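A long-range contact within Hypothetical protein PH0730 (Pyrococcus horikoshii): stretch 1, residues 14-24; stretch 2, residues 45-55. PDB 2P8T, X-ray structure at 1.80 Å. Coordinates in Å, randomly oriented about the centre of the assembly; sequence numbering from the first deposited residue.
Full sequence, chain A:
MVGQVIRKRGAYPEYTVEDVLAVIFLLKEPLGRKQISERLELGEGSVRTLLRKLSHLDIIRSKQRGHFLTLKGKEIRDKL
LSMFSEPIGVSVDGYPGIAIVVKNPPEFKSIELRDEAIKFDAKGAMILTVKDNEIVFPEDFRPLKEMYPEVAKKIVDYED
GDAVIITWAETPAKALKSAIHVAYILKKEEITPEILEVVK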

# COMPACT_ATOMS: atom_id res chain seq x y z
N GLU A 14 11.00 -9.90 12.61
CA GLU A 14 11.08 -10.69 11.34
C GLU A 14 9.99 -10.30 10.33
O GLU A 14 10.07 -10.68 9.16
CB GLU A 14 11.03 -12.20 11.61
CG GLU A 14 12.22 -12.77 12.38
CD GLU A 14 12.43 -14.27 12.13
OE1 GLU A 14 12.25 -14.73 10.98
OE2 GLU A 14 12.79 -14.98 13.09
N TYR A 15 8.97 -9.59 10.80
CA TYR A 15 7.98 -8.95 9.92
C TYR A 15 7.55 -7.61 10.50
O TYR A 15 7.62 -7.41 11.72
CB TYR A 15 6.75 -9.85 9.65
CG TYR A 15 5.91 -10.22 10.87
CD1 TYR A 15 4.94 -9.34 11.38
CD2 TYR A 15 6.05 -11.47 11.48
CE1 TYR A 15 4.16 -9.69 12.49
CE2 TYR A 15 5.27 -11.83 12.60
CZ TYR A 15 4.33 -10.94 13.10
OH TYR A 15 3.57 -11.30 14.18
N THR A 16 7.07 -6.71 9.64
CA THR A 16 6.73 -5.35 10.03
C THR A 16 5.23 -5.08 9.89
O THR A 16 4.52 -5.88 9.29
CB THR A 16 7.52 -4.33 9.16
OG1 THR A 16 7.08 -4.44 7.81
CG2 THR A 16 9.02 -4.66 9.19
N VAL A 17 4.75 -3.95 10.43
CA VAL A 17 3.35 -3.54 10.22
C VAL A 17 3.04 -3.41 8.72
O VAL A 17 1.93 -3.71 8.28
CB VAL A 17 2.98 -2.24 11.02
CG1 VAL A 17 3.74 -1.04 10.48
CG2 VAL A 17 1.49 -1.98 11.02
N GLU A 18 4.05 -3.03 7.93
CA GLU A 18 3.85 -2.89 6.49
C GLU A 18 3.62 -4.24 5.87
O GLU A 18 2.85 -4.36 4.94
CB GLU A 18 5.04 -2.17 5.82
CG GLU A 18 5.12 -0.68 6.13
CD GLU A 18 5.87 -0.35 7.40
OE1 GLU A 18 6.41 -1.29 8.03
OE2 GLU A 18 5.92 0.85 7.76
N ASP A 19 4.30 -5.28 6.39
CA ASP A 19 4.05 -6.64 5.93
C ASP A 19 2.64 -7.10 6.31
O ASP A 19 1.98 -7.76 5.52
CB ASP A 19 5.09 -7.62 6.52
CG ASP A 19 6.51 -7.32 6.09
OD1 ASP A 19 6.75 -7.04 4.88
OD2 ASP A 19 7.40 -7.38 6.96
N VAL A 20 2.19 -6.77 7.52
CA VAL A 20 0.82 -7.11 7.96
C VAL A 20 -0.15 -6.44 7.00
O VAL A 20 -1.00 -7.12 6.40
CB VAL A 20 0.52 -6.66 9.41
CG1 VAL A 20 -0.94 -6.97 9.81
CG2 VAL A 20 1.52 -7.28 10.41
N LEU A 21 0.01 -5.13 6.81
CA LEU A 21 -0.90 -4.41 5.90
C LEU A 21 -0.89 -5.00 4.49
O LEU A 21 -1.96 -5.21 3.91
CB LEU A 21 -0.61 -2.90 5.87
CG LEU A 21 -0.81 -2.12 7.18
CD1 LEU A 21 -0.08 -0.80 7.17
CD2 LEU A 21 -2.29 -1.94 7.46
N ALA A 22 0.30 -5.31 3.97
CA ALA A 22 0.43 -5.93 2.66
C ALA A 22 -0.33 -7.24 2.52
O ALA A 22 -1.02 -7.46 1.52
CB ALA A 22 1.91 -6.13 2.28
N VAL A 23 -0.22 -8.12 3.52
CA VAL A 23 -0.91 -9.41 3.47
C VAL A 23 -2.43 -9.20 3.38
O VAL A 23 -3.10 -9.85 2.58
CB VAL A 23 -0.54 -10.32 4.69
CG1 VAL A 23 -1.55 -11.44 4.86
CG2 VAL A 23 0.88 -10.85 4.53
N ILE A 24 -2.95 -8.28 4.17
CA ILE A 24 -4.37 -7.98 4.18
C ILE A 24 -4.83 -7.39 2.84
O ILE A 24 -5.89 -7.77 2.35
CB ILE A 24 -4.76 -7.06 5.37
CG1 ILE A 24 -4.32 -7.72 6.70
CG2 ILE A 24 -6.26 -6.74 5.38
CD1 ILE A 24 -4.72 -6.94 7.93
N GLY A 45 10.53 -18.27 7.10
CA GLY A 45 10.32 -18.19 8.54
C GLY A 45 9.42 -17.02 8.91
O GLY A 45 8.51 -17.17 9.72
N SER A 46 9.70 -15.88 8.30
CA SER A 46 8.93 -14.64 8.49
C SER A 46 7.47 -14.74 8.02
O SER A 46 6.57 -14.33 8.74
CB SER A 46 9.63 -13.48 7.78
OG SER A 46 10.79 -13.10 8.50
N VAL A 47 7.25 -15.28 6.83
CA VAL A 47 5.90 -15.48 6.32
C VAL A 47 5.13 -16.49 7.18
O VAL A 47 3.96 -16.27 7.49
CB VAL A 47 5.88 -15.92 4.83
CG1 VAL A 47 4.46 -16.33 4.39
CG2 VAL A 47 6.39 -14.81 3.95
N ARG A 48 5.78 -17.59 7.56
CA ARG A 48 5.14 -18.61 8.39
C ARG A 48 4.66 -18.01 9.69
O ARG A 48 3.52 -18.26 10.10
CB ARG A 48 6.12 -19.76 8.68
CG ARG A 48 6.10 -20.87 7.66
CD ARG A 48 5.47 -22.13 8.27
NE ARG A 48 5.31 -23.24 7.32
CZ ARG A 48 6.31 -23.86 6.69
NH1 ARG A 48 7.57 -23.49 6.85
NH2 ARG A 48 6.03 -24.85 5.85
N THR A 49 5.51 -17.22 10.32
CA THR A 49 5.21 -16.64 11.62
C THR A 49 4.10 -15.61 11.51
O THR A 49 3.19 -15.58 12.33
CB THR A 49 6.47 -16.01 12.24
OG1 THR A 49 7.46 -17.04 12.44
CG2 THR A 49 6.15 -15.37 13.55
N LEU A 50 4.20 -14.77 10.48
CA LEU A 50 3.16 -13.79 10.20
C LEU A 50 1.80 -14.46 10.01
O LEU A 50 0.84 -14.04 10.65
CB LEU A 50 3.55 -12.93 8.98
CG LEU A 50 2.49 -11.99 8.42
CD1 LEU A 50 1.91 -11.08 9.48
CD2 LEU A 50 3.12 -11.19 7.28
N LEU A 51 1.73 -15.50 9.17
CA LEU A 51 0.45 -16.21 8.91
C LEU A 51 -0.07 -16.93 10.14
O LEU A 51 -1.28 -16.96 10.40
CB LEU A 51 0.57 -17.15 7.71
CG LEU A 51 0.85 -16.52 6.34
CD1 LEU A 51 0.92 -17.58 5.29
CD2 LEU A 51 -0.20 -15.48 5.97
N ARG A 52 0.84 -17.48 10.94
CA ARG A 52 0.42 -18.07 12.21
C ARG A 52 -0.15 -17.03 13.16
O ARG A 52 -1.19 -17.28 13.77
CB ARG A 52 1.52 -18.90 12.86
CG ARG A 52 1.44 -20.39 12.53
CD ARG A 52 0.65 -20.66 11.24
NE ARG A 52 1.19 -21.76 10.45
CZ ARG A 52 1.88 -21.59 9.32
NH1 ARG A 52 2.12 -20.36 8.88
NH2 ARG A 52 2.32 -22.65 8.66
N LYS A 53 0.48 -15.86 13.28
CA LYS A 53 -0.08 -14.84 14.15
C LYS A 53 -1.45 -14.42 13.64
O LYS A 53 -2.38 -14.29 14.43
CB LYS A 53 0.84 -13.61 14.26
CG LYS A 53 0.39 -12.63 15.35
CD LYS A 53 0.64 -13.19 16.74
CE LYS A 53 0.24 -12.18 17.81
NZ LYS A 53 0.55 -12.74 19.15
N LEU A 54 -1.57 -14.21 12.33
CA LEU A 54 -2.88 -13.87 11.75
C LEU A 54 -3.92 -14.95 12.05
O LEU A 54 -5.05 -14.62 12.43
CB LEU A 54 -2.77 -13.60 10.25
CG LEU A 54 -2.01 -12.34 9.89
CD1 LEU A 54 -1.81 -12.32 8.40
CD2 LEU A 54 -2.73 -11.06 10.36
N SER A 55 -3.51 -16.22 11.99
CA SER A 55 -4.42 -17.33 12.35
C SER A 55 -4.86 -17.32 13.83
O SER A 55 -6.04 -17.50 14.14
CB SER A 55 -3.79 -18.69 12.01
OG SER A 55 -4.74 -19.73 12.25

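Stretch 2 is helical throughout, from Gly45 to Ser55. Stretch 1 starts as a loop and becomes a helix at Val17. The two helix axes cross at -69° and come no closer than 11.2 Å, so the gap between them is filled by side chains. The loop lies nearer: the CA atoms of Glu14 and Ser46 are 5.3 Å apart. Together the two stretches bury 517 Å².

Gly45 has no side chain to offer. Its C atom lies 4.2 Å from Glu14 OE1, a loose contact at an exposed end of the interface. Its carbonyl works within the helix, accepting from Thr49.

Ser46 makes the one hydrogen bond between the stretches. Its OG donates to Glu14 O at 2.6 Å. This short bond ties the loop backbone to the helix just before Tyr15. Val47 points away and makes no contact, and Arg48 is out of reach.

Thr49 meets the Tyr15 ring at its edge, with Thr49 CG2 3.8 Å from Tyr15 CE2. Its hydroxyl is used inside its own helix: Thr49 OG1 donates to Gly45 O at 2.9 Å. The methyl is what touches the ring.

Leu50 is the centre of the contact. Its CA lies over one face of the Tyr15 ring, 3.7 Å from Tyr15 CE2. Leu50 CD1 sits 4.1 Å from the centroid of the Tyr15 ring, 16° off the ring normal, a CH-pi contact. The same side chain also reaches the helix of stretch 1. Leu50 CD1 is 3.9 Å from Val20 CG2, and Leu50 CD2 is 3.6 Å from Val23 CG2. Leu50 thus joins the loop contact to the helix contact through apolar packing.

The helix it meets is capped at its start. Thr16 OG1 accepts from Asp19 N at 3.2 Å, and Thr16 N donates to Asp19 OD2 at 2.8 Å. Asp19 also borders Leu50, with Asp19 CB 4.1 Å from Leu50 CD2.

Leu51 starts away from stretch 1, but its end comes nearer. Leu51 CD2 lies 4.4 Å from Val23 CG1, a marginal apolar contact.

Lys53 points toward stretch 1 at its CB, which is 3.6 Å from Tyr15 OH. The end of its chain leads away, so the contact is made near the backbone. The tyrosine hydroxyl is hydrogen-bonded elsewhere in the structure.

Leu54, one turn after Leu50, extends the apolar packing. Leu54 CD1 is 3.7 Å from Val23 CG1, and Leu54 CD2 is 4.5 Å from Val20 CG1.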